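Local coordinates for protein aminotransferase (Paracoccus denitrificans, PDB 4GRX) that probably transfers amino groups from amine or amino-acid donors to carbonyl acceptors, as a class III omega-aminotransferase using covalently bound pyridoxal phosphate, at residues 92-95 and 99-102; 196-201 and 392-397; 22-27 and 36-41. All blocks are in the same frame, centred on the assembly; numbering follows the deposited sequence.

Contact 1: 92-95 and 99-102; sequences PGYH and GRMS
His-95 and Met-101 bring their CA atoms to 5.9 Å as the chain reverses between helix 78-90 and strand 100-102, and the CA-H of Met-101 points almost straight at the carbonyl O of His-95 (174° at the hydrogen), a CA-H...O contact with CA and O 3.5 Å apart. This reversal, a loop leading into a short strand, places residues 100-102 in a parallel beta ladder with a strand of the second subunit, so the sheet runs on across the dimer interface, and the whole contact is buried. Arg-100 carries the side-chain half. Its chain bends at chi3 (-80°) and swings the guanidinium toward the ends of both aromatic residues, where NH1 approaches the OH of Tyr-94 at 2.7 Å. The guanidinium stands 77° from the imidazole plane. The OH of Tyr-94 is hydrogen-bonded to Asp-63 of the second subunit. Within the first segment, CD2 of His-95 rests 3.4 Å above the centre of the Tyr-94 ring. A bond from ND1 to the backbone N of Phe-97 fixes the rotation of the imidazole, leaving NE2 turned to Arg-100, 2.8 Å from NH1.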
loop_
_atom_site.group_PDB
_atom_site.type_symbol
_atom_site.label_atom_id
_atom_site.label_comp_id
_atom_site.label_asym_id
_atom_site.label_seq_id
_atom_site.Cartn_x
_atom_site.Cartn_y
_atom_site.Cartn_z
ATOM N N PRO A 92 -18.217 -4.483 7.749
ATOM C CA PRO A 92 -17.268 -5.024 6.769
ATOM C C PRO A 92 -16.264 -4.040 6.174
ATOM O O PRO A 92 -15.265 -4.484 5.599
ATOM C CB PRO A 92 -18.171 -5.577 5.674
ATOM C CG PRO A 92 -19.401 -4.755 5.754
ATOM C CD PRO A 92 -19.517 -4.175 7.137
ATOM N N GLY A 93 -16.511 -2.737 6.294
ATOM C CA GLY A 93 -15.589 -1.753 5.725
ATOM C C GLY A 93 -15.822 -0.329 6.178
ATOM O O GLY A 93 -16.951 0.055 6.492
ATOM N N TYR A 94 -14.737 0.445 6.220
ATOM C CA TYR A 94 -14.784 1.884 6.467
ATOM C C TYR A 94 -13.380 2.508 6.442
ATOM O O TYR A 94 -12.396 1.840 6.101
ATOM C CB TYR A 94 -15.505 2.208 7.784
ATOM C CG TYR A 94 -16.235 3.529 7.743
ATOM C CD1 TYR A 94 -15.862 4.584 8.572
ATOM C CD2 TYR A 94 -17.285 3.728 6.853
ATOM C CE1 TYR A 94 -16.527 5.804 8.522
ATOM C CE2 TYR A 94 -17.952 4.935 6.791
ATOM C CZ TYR A 94 -17.576 5.972 7.625
ATOM O OH TYR A 94 -18.253 7.169 7.542
ATOM N N HIS A 95 -13.301 3.786 6.818
ATOM C CA HIS A 95 -12.065 4.567 6.750
ATOM C C HIS A 95 -11.735 5.223 8.079
ATOM O O HIS A 95 -12.446 5.013 9.075
ATOM C CB HIS A 95 -12.177 5.606 5.627
ATOM C CG HIS A 95 -13.316 6.592 5.815
ATOM N ND1 HIS A 95 -13.118 7.856 6.242
ATOM C CD2 HIS A 95 -14.690 6.450 5.632
ATOM C CE1 HIS A 95 -14.300 8.494 6.319
ATOM N NE2 HIS A 95 -15.261 7.632 5.947
ATOM N N GLY A 99 -12.419 12.756 10.892
ATOM C CA GLY A 99 -12.886 12.734 12.280
ATOM C C GLY A 99 -13.780 11.554 12.603
ATOM O O GLY A 99 -14.485 11.548 13.615
ATOM N N ARG A 100 -13.737 10.558 11.726
ATOM C CA ARG A 100 -14.482 9.325 11.880
ATOM C C ARG A 100 -13.555 8.131 11.746
ATOM O O ARG A 100 -12.590 8.167 10.985
ATOM C CB ARG A 100 -15.587 9.236 10.825
ATOM C CG ARG A 100 -16.849 10.000 11.182
ATOM C CD ARG A 100 -17.864 9.963 10.057
ATOM N NE ARG A 100 -17.556 10.925 8.995
ATOM C CZ ARG A 100 -17.029 10.608 7.815
ATOM N NH1 ARG A 100 -16.741 9.350 7.532
ATOM N NH2 ARG A 100 -16.793 11.552 6.916
ATOM N N MET A 101 -13.865 7.080 12.501
ATOM C CA MET A 101 -13.149 5.798 12.451
ATOM C C MET A 101 -13.978 4.724 13.154
ATOM O O MET A 101 -14.933 5.041 13.867
ATOM C CB MET A 101 -11.770 5.905 13.112
ATOM C CG MET A 101 -11.803 6.238 14.599
ATOM S SD MET A 101 -10.154 6.542 15.251
ATOM C CE MET A 101 -9.730 8.065 14.411
ATOM N N SER A 102 -13.615 3.461 12.944
ATOM C CA SER A 102 -14.328 2.362 13.581
ATOM C C SER A 102 -13.931 2.233 15.059
ATOM O O SER A 102 -12.879 2.736 15.473
ATOM C CB SER A 102 -14.129 1.041 12.813
ATOM O OG SER A 102 -12.776 0.625 12.780
#

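Contact 2: 196-201 and 392-397; sequences YWRYGE and ALEAVK
The indole of Trp-197 turns its outer edge to the strand: CH2 meets CG1 of Val-396 near the ring plane at 4.1 Å and lies 3.9 Å from CG of Glu-394. NH2 of Arg-198 lies in the plane of the indole at the same rim, while one face of the guanidinium receives CZ3 of Trp-197, which stands 3.6 Å above it and is displaced toward the border of the group. At the guanidinium's own edge, in its plane, sits the carboxylate carbon of Glu-394. The indole also makes a cation-pi contact with Lys-402.

The salt bridge is one-sided. NH2 of Arg-198 gives OE2 of Glu-394 a nearly straight bond of 2.7 Å (166°), whereas the bond from NH1 to the same oxygen is weak at 3.3 Å. OE2 lies in the guanidinium plane, but NH2 meets it from above the carboxylate plane, 57° out of it. In Glu-394, CG lies opposite the backbone N (chi1 -178°) and reaches out to the indole, and the bend at chi2 then carries OE2 to the arginine. OE1 forms a salt bridge with Arg-385 and a hydrogen bond with Ser-432, both from the flanking strands of the three-stranded sheet.

With Glu-394 replaced by an alanine, Arg-198 and Arg-385 would probably lose their shared counter-charge, and a gap would be likely to open beside the indole. By analogy with other fold type I aminotransferases, helix 196-199 probably belongs to the large domain and strand 390-395 to the C-terminal small domain. The contact therefore appears to join the two domains by one carboxylate shared between arginines, whose charges would be expected to keep it ionised.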
loop_
_atom_site.group_PDB
_atom_site.type_symbol
_atom_site.label_atom_id
_atom_site.label_comp_id
_atom_site.label_asym_id
_atom_site.label_seq_id
_atom_site.Cartn_x
_atom_site.Cartn_y
_atom_site.Cartn_z
ATOM N N TYR A 196 29.031 -9.991 10.273
ATOM C CA TYR A 196 30.428 -10.168 10.635
ATOM C C TYR A 196 31.147 -11.184 9.742
ATOM O O TYR A 196 32.255 -10.938 9.283
ATOM C CB TYR A 196 30.542 -10.515 12.128
ATOM C CG TYR A 196 31.940 -10.820 12.563
ATOM C CD1 TYR A 196 32.267 -12.067 13.125
ATOM C CD2 TYR A 196 32.956 -9.877 12.395
ATOM C CE1 TYR A 196 33.569 -12.356 13.510
ATOM C CE2 TYR A 196 34.254 -10.155 12.771
ATOM C CZ TYR A 196 34.552 -11.392 13.326
ATOM O OH TYR A 196 35.842 -11.644 13.692
ATOM N N TRP A 197 30.490 -12.304 9.471
ATOM C CA TRP A 197 31.052 -13.377 8.665
ATOM C C TRP A 197 31.374 -12.923 7.266
ATOM O O TRP A 197 32.395 -13.305 6.709
ATOM C CB TRP A 197 30.078 -14.544 8.653
ATOM C CG TRP A 197 30.534 -15.750 7.867
ATOM C CD1 TRP A 197 31.310 -16.804 8.318
ATOM C CD2 TRP A 197 30.214 -16.088 6.463
ATOM N NE1 TRP A 197 31.499 -17.726 7.327
ATOM C CE2 TRP A 197 30.876 -17.361 6.192
ATOM C CE3 TRP A 197 29.483 -15.478 5.445
ATOM C CZ2 TRP A 197 30.800 -17.983 4.953
ATOM C CZ3 TRP A 197 29.411 -16.116 4.195
ATOM C CH2 TRP A 197 30.053 -17.340 3.961
ATOM N N ARG A 198 30.512 -12.103 6.676
ATOM C CA ARG A 198 30.751 -11.639 5.318
ATOM C C ARG A 198 31.729 -10.465 5.255
ATOM O O ARG A 198 32.644 -10.466 4.435
ATOM C CB ARG A 198 29.438 -11.296 4.601
ATOM C CG ARG A 198 29.624 -10.730 3.194
ATOM C CD ARG A 198 28.479 -11.095 2.237
ATOM N NE ARG A 198 28.696 -12.424 1.654
ATOM C CZ ARG A 198 27.823 -13.433 1.702
ATOM N NH1 ARG A 198 26.619 -13.280 2.280
ATOM N NH2 ARG A 198 28.156 -14.601 1.152
ATOM N N TYR A 199 31.553 -9.479 6.126
ATOM C CA TYR A 199 32.225 -8.196 5.927
ATOM C C TYR A 199 33.381 -7.912 6.900
ATOM O O TYR A 199 34.078 -6.899 6.764
ATOM C CB TYR A 199 31.199 -7.043 5.867
ATOM C CG TYR A 199 30.173 -7.173 4.731
ATOM C CD1 TYR A 199 28.843 -7.563 4.991
ATOM C CD2 TYR A 199 30.527 -6.910 3.400
ATOM C CE1 TYR A 199 27.908 -7.688 3.963
ATOM C CE2 TYR A 199 29.600 -7.026 2.364
ATOM C CZ TYR A 199 28.294 -7.418 2.647
ATOM O OH TYR A 199 27.374 -7.525 1.618
ATOM N N GLY A 200 33.589 -8.812 7.861
ATOM C CA GLY A 200 34.705 -8.696 8.808
ATOM C C GLY A 200 36.025 -8.863 8.085
ATOM O O GLY A 200 36.117 -9.660 7.159
ATOM N N GLU A 201 37.044 -8.116 8.499
ATOM C CA GLU A 201 38.350 -8.154 7.823
ATOM C C GLU A 201 39.351 -9.193 8.351
ATOM O O GLU A 201 39.188 -9.736 9.447
ATOM C CB GLU A 201 38.980 -6.768 7.794
ATOM C CG GLU A 201 38.518 -5.947 6.609
ATOM C CD GLU A 201 38.734 -4.458 6.802
ATOM O OE1 GLU A 201 39.647 -4.081 7.579
ATOM O OE2 GLU A 201 37.989 -3.664 6.176
ATOM N N ALA A 392 19.020 -19.140 8.415
ATOM C CA ALA A 392 19.564 -19.315 7.071
ATOM C C ALA A 392 20.873 -20.111 7.012
ATOM O O ALA A 392 21.718 -20.029 7.912
ATOM C CB ALA A 392 19.718 -17.983 6.364
ATOM N N LEU A 393 20.996 -20.897 5.944
ATOM C CA LEU A 393 22.222 -21.568 5.567
ATOM C C LEU A 393 22.834 -20.860 4.345
ATOM O O LEU A 393 22.136 -20.548 3.382
ATOM C CB LEU A 393 21.907 -23.017 5.229
ATOM C CG LEU A 393 21.356 -23.849 6.385
ATOM C CD1 LEU A 393 20.343 -24.885 5.902
ATOM C CD2 LEU A 393 22.493 -24.493 7.177
ATOM N N GLU A 394 24.133 -20.596 4.387
ATOM C CA GLU A 394 24.795 -19.958 3.248
ATOM C C GLU A 394 25.521 -20.972 2.360
ATOM O O GLU A 394 26.435 -21.647 2.817
ATOM C CB GLU A 394 25.789 -18.929 3.737
ATOM C CG GLU A 394 26.463 -18.197 2.605
ATOM C CD GLU A 394 25.730 -16.933 2.182
ATOM O OE1 GLU A 394 24.773 -16.499 2.876
ATOM O OE2 GLU A 394 26.137 -16.370 1.147
ATOM N N ALA A 395 25.123 -21.080 1.100
ATOM C CA ALA A 395 25.776 -22.019 0.184
ATOM C C ALA A 395 27.052 -21.434 -0.404
ATOM O O ALA A 395 27.076 -20.282 -0.858
ATOM C CB ALA A 395 24.829 -22.444 -0.927
ATOM N N VAL A 396 28.123 -22.218 -0.389
ATOM C CA VAL A 396 29.393 -21.742 -0.928
ATOM C C VAL A 396 29.966 -22.790 -1.868
ATOM O O VAL A 396 29.778 -23.978 -1.634
ATOM C CB VAL A 396 30.399 -21.412 0.202
ATOM C CG1 VAL A 396 29.838 -20.338 1.125
ATOM C CG2 VAL A 396 30.752 -22.658 1.000
ATOM N N LYS A 397 30.636 -22.356 -2.937
ATOM C CA LYS A 397 31.450 -23.259 -3.774
ATOM C C LYS A 397 32.665 -23.767 -2.995
ATOM O O LYS A 397 32.905 -24.961 -2.935
ATOM C CB LYS A 397 31.925 -22.572 -5.057
ATOM C CG LYS A 397 32.852 -23.431 -5.914
ATOM C CD LYS A 397 32.075 -24.489 -6.698
ATOM C CE LYS A 397 32.943 -25.674 -7.102
ATOM N NZ LYS A 397 32.137 -26.738 -7.764
#

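Contact 3: 22-27 and 36-41; sequences RAETYS and SVHQRG
Glu-24 reaches across from helix 19-26 to His-38 on helix 34-40, whose CA lies 8.1 Å from its own, the closest CA pair in this packing of two short helices joined by a loop. Its CB already heads toward the second helix. CG, the next atom, lies 4.1 Å from CE1 of the imidazole, and CD comes to 3.3 Å from ND1, in the plane of the ring and at its edge. OE2 lies 3.1 Å from ND1 of His-38; OE1 is 3.4 Å from the same nitrogen at a poor angle and passes 3.6 Å from O of Val-37, a contact between two acceptors and no bond. That carbonyl already accepts the backbone N of Gly-41 at the helix end. The carboxylate stands 79° from the imidazole, nearly upright against it. On the histidine side, CG sits beside the backbone N (chi1 -75°), which brings the ND1 and CE1 edge round to the glutamate.

The far nitrogen, NE2, is hydrogen-bonded to Glu-324 of the second subunit. With acidic groups near both nitrogens, the ring would probably be biased toward its protonated form. The two helices lie at the dimer interface: Ala-23 packs on Val-106 of the second subunit, while Arg-40, at the end of helix 34-40 and shortly before strand 43-49, forms a salt bridge with Asp-421 of helix 411-421.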
loop_
_atom_site.group_PDB
_atom_site.type_symbol
_atom_site.label_atom_id
_atom_site.label_comp_id
_atom_site.label_asym_id
_atom_site.label_seq_id
_atom_site.Cartn_x
_atom_site.Cartn_y
_atom_site.Cartn_z
ATOM N N ARG A 22 -3.926 -20.514 -17.780
ATOM C CA ARG A 22 -4.611 -19.303 -17.329
ATOM C C ARG A 22 -3.704 -18.338 -16.558
ATOM O O ARG A 22 -3.729 -17.125 -16.805
ATOM C CB ARG A 22 -5.870 -19.654 -16.526
ATOM C CG ARG A 22 -6.983 -20.214 -17.404
ATOM C CD ARG A 22 -7.916 -21.144 -16.656
ATOM N NE ARG A 22 -8.825 -20.420 -15.777
ATOM C CZ ARG A 22 -9.467 -20.974 -14.747
ATOM N NH1 ARG A 22 -9.291 -22.272 -14.456
ATOM N NH2 ARG A 22 -10.279 -20.231 -13.997
ATOM N N ALA A 23 -2.883 -18.876 -15.660
ATOM C CA ALA A 23 -1.971 -18.054 -14.875
ATOM C C ALA A 23 -0.975 -17.313 -15.760
ATOM O O ALA A 23 -0.801 -16.120 -15.598
ATOM C CB ALA A 23 -1.268 -18.881 -13.813
ATOM N N GLU A 24 -0.366 -18.008 -16.721
ATOM C CA GLU A 24 0.639 -17.412 -17.617
ATOM C C GLU A 24 0.055 -16.330 -18.517
ATOM O O GLU A 24 0.718 -15.338 -18.812
ATOM C CB GLU A 24 1.311 -18.486 -18.481
ATOM C CG GLU A 24 2.761 -18.182 -18.846
ATOM C CD GLU A 24 3.640 -19.442 -19.005
ATOM O OE1 GLU A 24 3.931 -20.152 -17.987
ATOM O OE2 GLU A 24 4.075 -19.706 -20.159
ATOM N N THR A 25 -1.189 -16.532 -18.927
ATOM C CA THR A 25 -1.865 -15.677 -19.871
ATOM C C THR A 25 -2.190 -14.286 -19.334
ATOM O O THR A 25 -2.149 -13.313 -20.086
ATOM C CB THR A 25 -3.166 -16.354 -20.357
ATOM O OG1 THR A 25 -2.842 -17.600 -20.981
ATOM C CG2 THR A 25 -3.910 -15.495 -21.357
ATOM N N TYR A 26 -2.509 -14.183 -18.042
ATOM C CA TYR A 26 -3.087 -12.946 -17.501
ATOM C C TYR A 26 -2.237 -12.276 -16.425
ATOM O O TYR A 26 -2.425 -11.089 -16.125
ATOM C CB TYR A 26 -4.507 -13.191 -16.977
ATOM C CG TYR A 26 -5.477 -13.706 -18.020
ATOM C CD1 TYR A 26 -5.845 -15.053 -18.058
ATOM C CD2 TYR A 26 -6.018 -12.849 -18.978
ATOM C CE1 TYR A 26 -6.729 -15.526 -19.020
ATOM C CE2 TYR A 26 -6.904 -13.315 -19.937
ATOM C CZ TYR A 26 -7.254 -14.647 -19.954
ATOM O OH TYR A 26 -8.129 -15.096 -20.908
ATOM N N SER A 27 -1.295 -13.029 -15.863
ATOM C CA SER A 27 -0.482 -12.525 -14.763
ATOM C C SER A 27 0.772 -11.799 -15.214
ATOM O O SER A 27 1.411 -12.177 -16.177
ATOM C CB SER A 27 -0.108 -13.660 -13.797
ATOM O OG SER A 27 -1.274 -14.183 -13.165
ATOM N N SER A 36 11.869 -20.733 -14.398
ATOM C CA SER A 36 11.271 -21.770 -13.539
ATOM C C SER A 36 9.775 -21.897 -13.767
ATOM O O SER A 36 9.244 -23.008 -13.854
ATOM C CB SER A 36 11.464 -21.456 -12.057
ATOM O OG SER A 36 12.690 -21.936 -11.557
ATOM N N VAL A 37 9.094 -20.755 -13.849
ATOM C CA VAL A 37 7.641 -20.732 -13.961
ATOM C C VAL A 37 7.181 -21.126 -15.382
ATOM O O VAL A 37 6.096 -21.671 -15.562
ATOM C CB VAL A 37 7.075 -19.367 -13.502
ATOM C CG1 VAL A 37 6.818 -18.447 -14.691
ATOM C CG2 VAL A 37 5.797 -19.557 -12.712
ATOM N N HIS A 38 8.015 -20.870 -16.387
ATOM C CA HIS A 38 7.704 -21.301 -17.753
ATOM C C HIS A 38 7.858 -22.782 -17.911
ATOM O O HIS A 38 6.984 -23.452 -18.453
ATOM C CB HIS A 38 8.573 -20.567 -18.764
ATOM C CG HIS A 38 8.150 -19.146 -18.994
ATOM N ND1 HIS A 38 6.852 -18.791 -19.141
ATOM C CD2 HIS A 38 8.891 -17.975 -19.109
ATOM C CE1 HIS A 38 6.766 -17.458 -19.335
ATOM N NE2 HIS A 38 8.013 -16.958 -19.320
ATOM N N GLN A 39 8.978 -23.293 -17.407
ATOM C CA GLN A 39 9.330 -24.696 -17.479
ATOM C C GLN A 39 8.448 -25.570 -16.559
ATOM O O GLN A 39 8.091 -26.678 -16.930
ATOM C CB GLN A 39 10.824 -24.845 -17.160
ATOM C CG GLN A 39 11.406 -26.248 -17.202
ATOM C CD GLN A 39 12.616 -26.387 -16.270
ATOM O OE1 GLN A 39 12.726 -25.684 -15.249
ATOM N NE2 GLN A 39 13.530 -27.301 -16.612
ATOM N N ARG A 40 8.076 -25.058 -15.386
ATOM C CA ARG A 40 7.372 -25.867 -14.370
ATOM C C ARG A 40 5.879 -25.596 -14.285
ATOM O O ARG A 40 5.115 -26.455 -13.868
ATOM C CB ARG A 40 7.981 -25.650 -12.979
ATOM C CG ARG A 40 9.411 -26.147 -12.821
ATOM C CD ARG A 40 10.027 -25.667 -11.513
ATOM N NE ARG A 40 9.413 -26.290 -10.335
ATOM C CZ ARG A 40 9.721 -27.499 -9.847
ATOM N NH1 ARG A 40 10.651 -28.269 -10.422
ATOM N NH2 ARG A 40 9.090 -27.937 -8.760
ATOM N N GLY A 41 5.464 -24.396 -14.659
ATOM C CA GLY A 41 4.095 -23.969 -14.435
ATOM C C GLY A 41 3.938 -23.291 -13.082
ATOM O O GLY A 41 4.688 -23.550 -12.136
#

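Followed from the N terminus, the three contacts come in series, so none nests in or crosses another. Contact 3 closes first, over eight intervening residues, and pairs the two opening helices. Contact 1 closes a still smaller loop of three residues ahead of helix 103-115. Contact 2 spans 190 residues and ties helix 196-199 to strand 390-395, the single long-range closure of the set. Contacts 1 and 3, with centres about 39 Å apart in one chain, both face the second subunit, and Ser-27 of contact 3 packs on Met-101 of the neighbouring subunit, thus bringing the two regions together across the dimer. Contact 2 touches no other chain.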